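Local coordinates for G protein alpha subunit (Entamoeba histolytica, PDB 4FID) that binds guanine nucleotides as the alpha subunit of a heterotrimeric G protein and probably relays transmembrane signals as a GTPase switch, at residues H65-P71 and A96-G102; A195-M199 and V248-I253. All blocks are in the same frame, centred on the assembly; numbering follows the deposited sequence.

Interaction 1. Residues H65-P71 and A96-G102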
loop_
_atom_site.group_PDB
_atom_site.type_symbol
_atom_site.label_atom_id
_atom_site.label_comp_id
_atom_site.label_asym_id
_atom_site.label_seq_id
_atom_site.Cartn_x
_atom_site.Cartn_y
_atom_site.Cartn_z
ATOM N N HIS A 65 -9.797 -27.380 -3.097
ATOM C CA HIS A 65 -8.863 -27.532 -4.201
ATOM C C HIS A 65 -7.767 -28.500 -3.752
ATOM O O HIS A 65 -6.731 -28.081 -3.228
ATOM C CB HIS A 65 -8.216 -26.198 -4.567
ATOM C CG HIS A 65 -9.194 -25.105 -4.850
ATOM N ND1 HIS A 65 -9.984 -25.093 -5.974
ATOM C CD2 HIS A 65 -9.488 -23.978 -4.162
ATOM C CE1 HIS A 65 -10.740 -24.005 -5.962
ATOM N NE2 HIS A 65 -10.458 -23.315 -4.876
ATOM N N PRO A 66 -7.983 -29.800 -3.950
ATOM C CA PRO A 66 -7.004 -30.757 -3.438
ATOM C C PRO A 66 -5.556 -30.494 -3.889
ATOM O O PRO A 66 -5.291 -29.962 -4.979
ATOM C CB PRO A 66 -7.526 -32.097 -3.969
ATOM C CG PRO A 66 -8.978 -31.896 -4.055
ATOM C CD PRO A 66 -9.136 -30.477 -4.556
HETATM N N MSE A 67 -4.631 -30.879 -3.017
HETATM C CA MSE A 67 -3.208 -30.735 -3.249
HETATM C C MSE A 67 -2.585 -32.044 -3.715
HETATM O O MSE A 67 -2.924 -33.116 -3.215
HETATM C CB MSE A 67 -2.532 -30.343 -1.945
HETATM C CG MSE A 67 -2.300 -28.859 -1.750
HETATM SE SE MSE A 67 -1.426 -28.584 -0.021
HETATM C CE MSE A 67 -2.993 -28.003 0.939
ATOM N N LYS A 68 -1.665 -31.949 -4.670
ATOM C CA LYS A 68 -0.835 -33.084 -5.032
ATOM C C LYS A 68 0.301 -33.181 -4.028
ATOM O O LYS A 68 0.529 -34.232 -3.430
ATOM C CB LYS A 68 -0.263 -32.920 -6.442
ATOM C CG LYS A 68 -1.025 -33.664 -7.521
ATOM C CD LYS A 68 -0.618 -33.180 -8.910
ATOM C CE LYS A 68 0.875 -33.387 -9.175
ATOM N NZ LYS A 68 1.384 -32.512 -10.282
ATOM N N TYR A 69 1.001 -32.068 -3.836
ATOM C CA TYR A 69 2.202 -32.058 -3.012
ATOM C C TYR A 69 1.894 -32.136 -1.527
ATOM O O TYR A 69 0.882 -31.612 -1.064
ATOM C CB TYR A 69 3.016 -30.805 -3.293
ATOM C CG TYR A 69 4.289 -30.745 -2.510
ATOM C CD1 TYR A 69 5.389 -31.515 -2.878
ATOM C CD2 TYR A 69 4.403 -29.914 -1.403
ATOM C CE1 TYR A 69 6.571 -31.466 -2.156
ATOM C CE2 TYR A 69 5.581 -29.856 -0.676
ATOM C CZ TYR A 69 6.661 -30.635 -1.059
ATOM O OH TYR A 69 7.824 -30.581 -0.335
ATOM N N GLN A 70 2.781 -32.783 -0.779
ATOM C CA GLN A 70 2.631 -32.888 0.666
ATOM C C GLN A 70 3.916 -32.451 1.373
ATOM O O GLN A 70 4.941 -33.114 1.261
ATOM C CB GLN A 70 2.270 -34.318 1.058
ATOM C CG GLN A 70 2.450 -34.621 2.539
ATOM C CD GLN A 70 2.006 -36.030 2.916
ATOM O OE1 GLN A 70 1.457 -36.771 2.090
ATOM N NE2 GLN A 70 2.239 -36.403 4.173
ATOM N N PRO A 71 3.853 -31.325 2.103
ATOM C CA PRO A 71 4.986 -30.712 2.808
ATOM C C PRO A 71 5.680 -31.684 3.752
ATOM O O PRO A 71 5.026 -32.408 4.487
ATOM C CB PRO A 71 4.335 -29.590 3.627
ATOM C CG PRO A 71 3.058 -29.301 2.938
ATOM C CD PRO A 71 2.600 -30.585 2.327
ATOM N N ALA A 96 7.654 -26.185 -4.342
ATOM C CA ALA A 96 6.695 -27.205 -4.762
ATOM C C ALA A 96 5.260 -26.763 -4.476
ATOM O O ALA A 96 4.392 -26.868 -5.335
ATOM C CB ALA A 96 6.990 -28.539 -4.072
ATOM N N LEU A 97 5.019 -26.272 -3.267
ATOM C CA LEU A 97 3.696 -25.790 -2.906
ATOM C C LEU A 97 3.196 -24.726 -3.883
ATOM O O LEU A 97 2.082 -24.817 -4.393
ATOM C CB LEU A 97 3.682 -25.257 -1.472
ATOM C CG LEU A 97 3.639 -26.317 -0.361
ATOM C CD1 LEU A 97 3.988 -25.714 1.011
ATOM C CD2 LEU A 97 2.280 -27.021 -0.334
ATOM N N TRP A 98 4.026 -23.728 -4.154
ATOM C CA TRP A 98 3.619 -22.606 -4.997
ATOM C C TRP A 98 3.363 -23.069 -6.436
ATOM O O TRP A 98 2.626 -22.434 -7.175
ATOM C CB TRP A 98 4.677 -21.503 -4.931
ATOM C CG TRP A 98 4.396 -20.263 -5.724
ATOM C CD1 TRP A 98 5.225 -19.673 -6.639
ATOM C CD2 TRP A 98 3.227 -19.443 -5.661
ATOM N NE1 TRP A 98 4.638 -18.546 -7.162
ATOM C CE2 TRP A 98 3.409 -18.379 -6.572
ATOM C CE3 TRP A 98 2.048 -19.495 -4.917
ATOM C CZ2 TRP A 98 2.451 -17.380 -6.755
ATOM C CZ3 TRP A 98 1.097 -18.505 -5.112
ATOM C CH2 TRP A 98 1.306 -17.468 -6.022
ATOM N N ALA A 99 3.964 -24.187 -6.819
ATOM C CA ALA A 99 3.753 -24.744 -8.163
ATOM C C ALA A 99 2.639 -25.802 -8.206
ATOM O O ALA A 99 2.256 -26.275 -9.270
ATOM C CB ALA A 99 5.047 -25.309 -8.709
ATOM N N ASP A 100 2.104 -26.146 -7.045
ATOM C CA ASP A 100 1.067 -27.155 -6.958
ATOM C C ASP A 100 -0.266 -26.617 -7.474
ATOM O O ASP A 100 -0.637 -25.487 -7.187
ATOM C CB ASP A 100 0.938 -27.625 -5.511
ATOM C CG ASP A 100 -0.136 -28.661 -5.336
ATOM O OD1 ASP A 100 0.108 -29.823 -5.758
ATOM O OD2 ASP A 100 -1.212 -28.310 -4.785
ATOM N N GLU A 101 -0.986 -27.438 -8.228
ATOM C CA GLU A 101 -2.237 -27.027 -8.862
ATOM C C GLU A 101 -3.276 -26.491 -7.883
ATOM O O GLU A 101 -3.939 -25.502 -8.160
ATOM C CB GLU A 101 -2.814 -28.194 -9.657
ATOM C CG GLU A 101 -1.754 -28.947 -10.460
ATOM C CD GLU A 101 -2.341 -29.950 -11.458
ATOM O OE1 GLU A 101 -3.468 -30.468 -11.231
ATOM O OE2 GLU A 101 -1.655 -30.219 -12.473
ATOM N N GLY A 102 -3.400 -27.129 -6.725
ATOM C CA GLY A 102 -4.444 -26.774 -5.773
ATOM C C GLY A 102 -4.198 -25.454 -5.069
ATOM O O GLY A 102 -5.134 -24.708 -4.765
#
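Tyr-69, Asp-100 and Leu-97 have the most surface covered where the loop that follows helix 42-62 runs past the break between helices 90-99 and 101-108. Asp-100 sits at that break as N-cap of the second helix. Asp-100 OD2 accepts from Gly-102 N at 3.2 Å, while Asp-100 OD1 takes two loop amides, Lys-68 N at 3.0 Å and Tyr-69 N at 3.1 Å; the N-H...O angle is 161° for Tyr-69 but 137° for Lys-68. One face of the Tyr-69 ring is covered by Ala-96, whose CB lies 3.5 Å from the ring centroid and 10° off the normal, a CH-pi contact. Leu-97 CD2 meets the ring edge at Tyr-69 CD2 (3.7 Å) and also reaches Met-67 SE (4.0 Å; selenomethionine) and Pro-71 CG (4.1 Å). This lies in the all-helical domain of the G-alpha fold, away from the nucleotide site. A single carboxylate thus both caps a helix and fixes the loop backbone: both hydrogen bonds between the two segments end on this one acidic side chain.

Interaction 2. Residues A195-M199 and V248-I253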
loop_
_atom_site.group_PDB
_atom_site.type_symbol
_atom_site.label_atom_id
_atom_site.label_comp_id
_atom_site.label_asym_id
_atom_site.label_seq_id
_atom_site.Cartn_x
_atom_site.Cartn_y
_atom_site.Cartn_z
ATOM N N ALA A 195 -8.079 -1.245 -4.485
ATOM C CA ALA A 195 -8.490 -2.643 -4.480
ATOM C C ALA A 195 -9.389 -3.022 -3.290
ATOM O O ALA A 195 -9.787 -4.176 -3.161
ATOM C CB ALA A 195 -7.281 -3.564 -4.584
ATOM N N GLU A 196 -9.721 -2.048 -2.445
ATOM C CA GLU A 196 -10.532 -2.301 -1.260
ATOM C C GLU A 196 -12.017 -2.052 -1.500
ATOM O O GLU A 196 -12.808 -2.109 -0.557
ATOM C CB GLU A 196 -10.053 -1.448 -0.072
ATOM C CG GLU A 196 -10.433 0.041 -0.192
ATOM C CD GLU A 196 -10.022 0.912 1.017
ATOM O OE1 GLU A 196 -9.162 0.498 1.837
ATOM O OE2 GLU A 196 -10.564 2.034 1.128
ATOM N N TYR A 197 -12.404 -1.776 -2.743
ATOM C CA TYR A 197 -13.810 -1.464 -3.037
ATOM C C TYR A 197 -14.810 -2.550 -2.603
ATOM O O TYR A 197 -15.980 -2.266 -2.420
ATOM C CB TYR A 197 -14.015 -1.141 -4.521
ATOM C CG TYR A 197 -13.749 -2.310 -5.427
ATOM C CD1 TYR A 197 -14.752 -3.221 -5.734
ATOM C CD2 TYR A 197 -12.483 -2.515 -5.968
ATOM C CE1 TYR A 197 -14.506 -4.303 -6.561
ATOM C CE2 TYR A 197 -12.227 -3.589 -6.797
ATOM C CZ TYR A 197 -13.245 -4.472 -7.090
ATOM O OH TYR A 197 -12.982 -5.527 -7.915
ATOM N N ASP A 198 -14.355 -3.786 -2.424
ATOM C CA ASP A 198 -15.270 -4.872 -2.071
ATOM C C ASP A 198 -15.104 -5.416 -0.660
ATOM O O ASP A 198 -15.637 -6.475 -0.361
ATOM C CB ASP A 198 -15.091 -6.046 -3.031
ATOM C CG ASP A 198 -13.790 -6.778 -2.802
ATOM O OD1 ASP A 198 -13.745 -8.004 -3.032
ATOM O OD2 ASP A 198 -12.814 -6.119 -2.380
HETATM N N MSE A 199 -14.376 -4.717 0.206
HETATM C CA MSE A 199 -14.092 -5.254 1.528
HETATM C C MSE A 199 -14.946 -4.670 2.658
HETATM O O MSE A 199 -15.097 -3.457 2.772
HETATM C CB MSE A 199 -12.611 -5.093 1.833
HETATM C CG MSE A 199 -11.724 -5.722 0.766
HETATM SE SE MSE A 199 -9.805 -5.587 1.109
HETATM C CE MSE A 199 -9.762 -6.388 2.888
ATOM N N VAL A 248 -13.746 -9.864 -9.360
ATOM C CA VAL A 248 -14.865 -9.232 -8.667
ATOM C C VAL A 248 -15.324 -7.977 -9.406
ATOM O O VAL A 248 -14.926 -6.877 -9.055
ATOM C CB VAL A 248 -14.490 -8.824 -7.225
ATOM C CG1 VAL A 248 -15.738 -8.396 -6.456
ATOM C CG2 VAL A 248 -13.762 -9.950 -6.512
ATOM N N PRO A 249 -16.166 -8.133 -10.434
ATOM C CA PRO A 249 -16.574 -6.954 -11.212
ATOM C C PRO A 249 -17.197 -5.847 -10.351
ATOM O O PRO A 249 -17.900 -6.142 -9.375
ATOM C CB PRO A 249 -17.590 -7.522 -12.221
ATOM C CG PRO A 249 -17.899 -8.908 -11.752
ATOM C CD PRO A 249 -16.724 -9.383 -10.971
ATOM N N LEU A 250 -16.927 -4.595 -10.722
ATOM C CA LEU A 250 -17.339 -3.427 -9.954
ATOM C C LEU A 250 -18.852 -3.343 -9.788
ATOM O O LEU A 250 -19.331 -2.816 -8.780
ATOM C CB LEU A 250 -16.802 -2.114 -10.582
ATOM C CG LEU A 250 -16.951 -0.772 -9.824
ATOM C CD1 LEU A 250 -16.573 -0.864 -8.330
ATOM C CD2 LEU A 250 -16.142 0.324 -10.467
ATOM N N ASN A 251 -19.611 -3.849 -10.760
ATOM C CA ASN A 251 -21.065 -3.717 -10.657
ATOM C C ASN A 251 -21.695 -4.764 -9.764
ATOM O O ASN A 251 -22.914 -4.787 -9.618
ATOM C CB ASN A 251 -21.763 -3.679 -12.012
ATOM C CG ASN A 251 -21.638 -4.988 -12.786
ATOM O OD1 ASN A 251 -21.240 -6.025 -12.250
ATOM N ND2 ASN A 251 -21.976 -4.933 -14.070
ATOM N N THR A 252 -20.872 -5.624 -9.166
ATOM C CA THR A 252 -21.368 -6.509 -8.121
ATOM C C THR A 252 -21.370 -5.771 -6.772
ATOM O O THR A 252 -21.903 -6.256 -5.773
ATOM C CB THR A 252 -20.546 -7.829 -8.013
ATOM O OG1 THR A 252 -19.203 -7.529 -7.634
ATOM C CG2 THR A 252 -20.532 -8.577 -9.340
ATOM N N ILE A 253 -20.768 -4.593 -6.761
ATOM C CA ILE A 253 -20.662 -3.810 -5.556
ATOM C C ILE A 253 -21.468 -2.531 -5.722
ATOM O O ILE A 253 -22.151 -2.100 -4.805
ATOM C CB ILE A 253 -19.185 -3.474 -5.262
ATOM C CG1 ILE A 253 -18.355 -4.764 -5.198
ATOM C CG2 ILE A 253 -19.077 -2.658 -3.964
ATOM C CD1 ILE A 253 -18.672 -5.681 -3.978
#
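With chi1 at 65° (p), the Tyr-197 side chain extends from a type I beta turn, Glu-196 to Met-199, and reaches the loop at 248-253. Its hydroxyl ends the reach: Tyr-197 OH donates a short 2.6 Å hydrogen bond to Val-248 O, which lies near the plane of the ring. Ile-253, with chi1 and chi2 both m, brings CG1 to the ring edge, 4.0 Å from Tyr-197 CD1. Leu-250 starts out sideways, yet its t,p rotamer carries CD1 to 4.0 Å from Tyr-197 CD1. In the Ras-like domain of a G-alpha subunit, the turn follows strand 187-193 of the central sheet, and the partner loop follows helix 238-247; the contact therefore joins the loop that leaves strand 187-193 to the loop that leaves helix 238-247, with helix 209-222 and strand 230-236 between them in the chain. Phe-241 of helix 238-247 meets the Tyr-197 ring with planes at about 90°. Asp-198 also adopts p (chi1 72°): its CB packs 3.7 Å from Ile-253 CD1 and its OD1 lies 4.0 Å from Val-248 CG1, while OD2 forms a salt bridge with Lys-244. Within the second segment, Thr-252, again p at 64°, turns OG1 back to Pro-249 O in a 2.6 Å hydrogen bond. Thr-252 N reaches the same carbonyl at 3.0 Å.

Overall arrangement
Both segments of interaction 1 precede those of interaction 2 in the sequence; the centres are about 29 Å apart and the nearest atoms about 14 Å. Interaction 1 is peripheral, its centre about 29 Å from the centre of the chain, among helices 42-62, 90-99 and 101-108 of the all-helical domain. Interaction 2, its centre about 17 Å from that point, belongs to the Ras-like domain, beside helix 238-247 and beyond strand 187-193. Each contact pairs two segments of one domain, although Met-199 and Val-248 also touch Gln-114 and Ala-111 in the loop after helix 101-108. GDP is bound between the domains: interaction 1 lies away from that site, and the Tyr-197 side chain is about 13 Å from GDP.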